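Local coordinates for protein putative DD-carboxypeptidase TP_0574 (Treponema pallidum, PDB 1O75) that binds penicillin and shows zinc-stimulated carboxypeptidase activity on synthetic depsipeptides, and may thereby reduce peptidoglycan cross-linking, at residues 229-234 / 327-332. The protein carries 2 engineered substitutions. Residues are numbered along the deposited sequence; the frame is centred on the assembly and turned at random.
Sequences AEASVM and ADVRFL
Two antiparallel sheets of an immunoglobulin-like (E-set) beta-sandwich, consistent with the family of this domain, face each other here through strands 229-234 and 327-331. The strand axes come within 8.1 Å and their directions differ by 151°, and no hydrogen bond crosses between them, so the contact is face-to-face sheet packing through side chains. Within its own sheet, 229-234 is bonded through its backbone to strands 212-220 and 293-298.

Phe331 and Ala229 each lose more surface to the opposing strand than any other residue of the contact. Phe331 has CG beside its own backbone N and anti to the carbonyl carbon (chi1 -62°), which turns the ring toward strand 229-234, with one face to Ala229. Ala229 CB sits over that face of the Phe331 ring in a CH-pi contact, 3.5 Å from the ring centroid and 16° off the normal, displaced toward Phe331 CG (3.4 Å). Phe331 CZ lies 4.2 Å from Ala231 CB. Phe331 also lines a xenon site with Tyr260, Cys296 and Gly297, evidence that this part of the core admits a small apolar ligand.

Aliphatic contacts continue the interface: Val329 CG1 lies 4.2 Å from Ala231 CB, and Val233 CG2 is 4.3 Å from Ala327 CB.

The polar contact lies within 229-234, where Glu230, whose CB leaves the backbone away from strand 327-331, accepts a 2.7 Å hydrogen bond from Ser232 OG through the syn lone pair of OE1.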
loop_
_atom_site.group_PDB
_atom_site.type_symbol
_atom_site.label_atom_id
_atom_site.label_comp_id
_atom_site.label_asym_id
_atom_site.label_seq_id
_atom_site.Cartn_x
_atom_site.Cartn_y
_atom_site.Cartn_z
ATOM N N ALA B 229 -4.879 -19.746 -1.102
ATOM C CA ALA B 229 -5.805 -18.754 -0.587
ATOM C C ALA B 229 -5.128 -17.996 0.534
ATOM O O ALA B 229 -4.239 -18.517 1.198
ATOM C CB ALA B 229 -7.094 -19.435 -0.063
ATOM N N GLU B 230 -5.579 -16.775 0.763
ATOM C CA GLU B 230 -4.973 -15.955 1.781
ATOM C C GLU B 230 -6.002 -15.048 2.428
ATOM O O GLU B 230 -6.957 -14.624 1.774
ATOM C CB GLU B 230 -3.844 -15.152 1.129
ATOM C CG GLU B 230 -3.230 -14.088 1.997
ATOM C CD GLU B 230 -3.974 -12.754 1.899
ATOM O OE1 GLU B 230 -3.502 -11.760 2.503
ATOM O OE2 GLU B 230 -5.029 -12.695 1.221
ATOM N N ALA B 231 -5.822 -14.769 3.716
ATOM C CA ALA B 231 -6.741 -13.892 4.429
ATOM C C ALA B 231 -5.942 -12.727 4.969
ATOM O O ALA B 231 -4.839 -12.915 5.495
ATOM C CB ALA B 231 -7.423 -14.643 5.592
ATOM N N SER B 232 -6.486 -11.527 4.811
ATOM C CA SER B 232 -5.854 -10.312 5.287
ATOM C C SER B 232 -6.679 -9.820 6.455
ATOM O O SER B 232 -7.797 -9.331 6.271
ATOM C CB SER B 232 -5.851 -9.242 4.193
ATOM O OG SER B 232 -4.879 -9.560 3.223
ATOM N N VAL B 233 -6.137 -9.945 7.654
ATOM C CA VAL B 233 -6.878 -9.512 8.815
ATOM C C VAL B 233 -6.518 -8.067 9.182
ATOM O O VAL B 233 -5.373 -7.787 9.535
ATOM C CB VAL B 233 -6.584 -10.457 10.015
ATOM C CG1 VAL B 233 -7.417 -10.054 11.229
ATOM C CG2 VAL B 233 -6.866 -11.914 9.623
ATOM N N MET B 234 -7.472 -7.148 9.060
ATOM C CA MET B 234 -7.227 -5.763 9.465
ATOM C C MET B 234 -7.598 -5.710 10.943
ATOM O O MET B 234 -8.631 -6.249 11.350
ATOM C CB MET B 234 -8.090 -4.802 8.658
ATOM C CG MET B 234 -7.682 -4.718 7.191
ATOM S SD MET B 234 -6.230 -3.675 6.984
ATOM C CE MET B 234 -7.021 -2.029 7.248
ATOM N N ALA B 327 -10.358 -15.066 13.924
ATOM C CA ALA B 327 -11.022 -14.613 12.705
ATOM C C ALA B 327 -11.535 -15.791 11.894
ATOM O O ALA B 327 -10.809 -16.759 11.680
ATOM C CB ALA B 327 -10.046 -13.786 11.852
ATOM N N ASP B 328 -12.781 -15.702 11.441
ATOM C CA ASP B 328 -13.361 -16.754 10.622
ATOM C C ASP B 328 -13.373 -16.301 9.154
ATOM O O ASP B 328 -13.763 -15.167 8.843
ATOM C CB ASP B 328 -14.789 -17.066 11.078
ATOM C CG ASP B 328 -14.833 -17.778 12.444
ATOM O OD1 ASP B 328 -13.769 -18.220 12.918
ATOM O OD2 ASP B 328 -15.932 -17.905 13.029
ATOM N N VAL B 329 -12.952 -17.185 8.260
ATOM C CA VAL B 329 -12.916 -16.851 6.844
ATOM C C VAL B 329 -13.263 -18.073 6.015
ATOM O O VAL B 329 -13.087 -19.204 6.455
ATOM C CB VAL B 329 -11.499 -16.335 6.436
ATOM C CG1 VAL B 329 -10.449 -17.446 6.600
ATOM C CG2 VAL B 329 -11.524 -15.898 5.000
ATOM N N ARG B 330 -13.759 -17.852 4.810
ATOM C CA ARG B 330 -14.098 -18.972 3.939
ATOM C C ARG B 330 -13.291 -18.898 2.644
ATOM O O ARG B 330 -13.203 -17.835 2.032
ATOM C CB ARG B 330 -15.595 -18.960 3.598
ATOM C CG ARG B 330 -16.011 -20.163 2.721
ATOM C CD ARG B 330 -17.398 -19.973 2.112
ATOM N NE ARG B 330 -17.659 -21.006 1.112
ATOM C CZ ARG B 330 -18.712 -20.996 0.301
ATOM N NH1 ARG B 330 -19.592 -20.006 0.375
ATOM N NH2 ARG B 330 -18.894 -21.981 -0.562
ATOM N N PHE B 331 -12.678 -20.008 2.250
ATOM C CA PHE B 331 -11.932 -20.034 0.997
ATOM C C PHE B 331 -12.773 -20.862 0.009
ATOM O O PHE B 331 -13.097 -22.012 0.264
ATOM C CB PHE B 331 -10.544 -20.649 1.186
ATOM C CG PHE B 331 -9.653 -19.878 2.138
ATOM C CD1 PHE B 331 -9.643 -18.484 2.128
ATOM C CD2 PHE B 331 -8.778 -20.558 3.001
ATOM C CE1 PHE B 331 -8.769 -17.761 2.964
ATOM C CE2 PHE B 331 -7.896 -19.857 3.841
ATOM C CZ PHE B 331 -7.894 -18.449 3.821
ATOM N N LEU B 332 -13.125 -20.242 -1.111
ATOM C CA LEU B 332 -13.953 -20.861 -2.136
ATOM C C LEU B 332 -13.283 -21.970 -2.925
ATOM O O LEU B 332 -12.057 -22.030 -3.013
ATOM C CB LEU B 332 -14.451 -19.782 -3.106
ATOM C CG LEU B 332 -15.386 -18.776 -2.430
ATOM C CD1 LEU B 332 -15.560 -17.554 -3.306
ATOM C CD2 LEU B 332 -16.742 -19.454 -2.136
#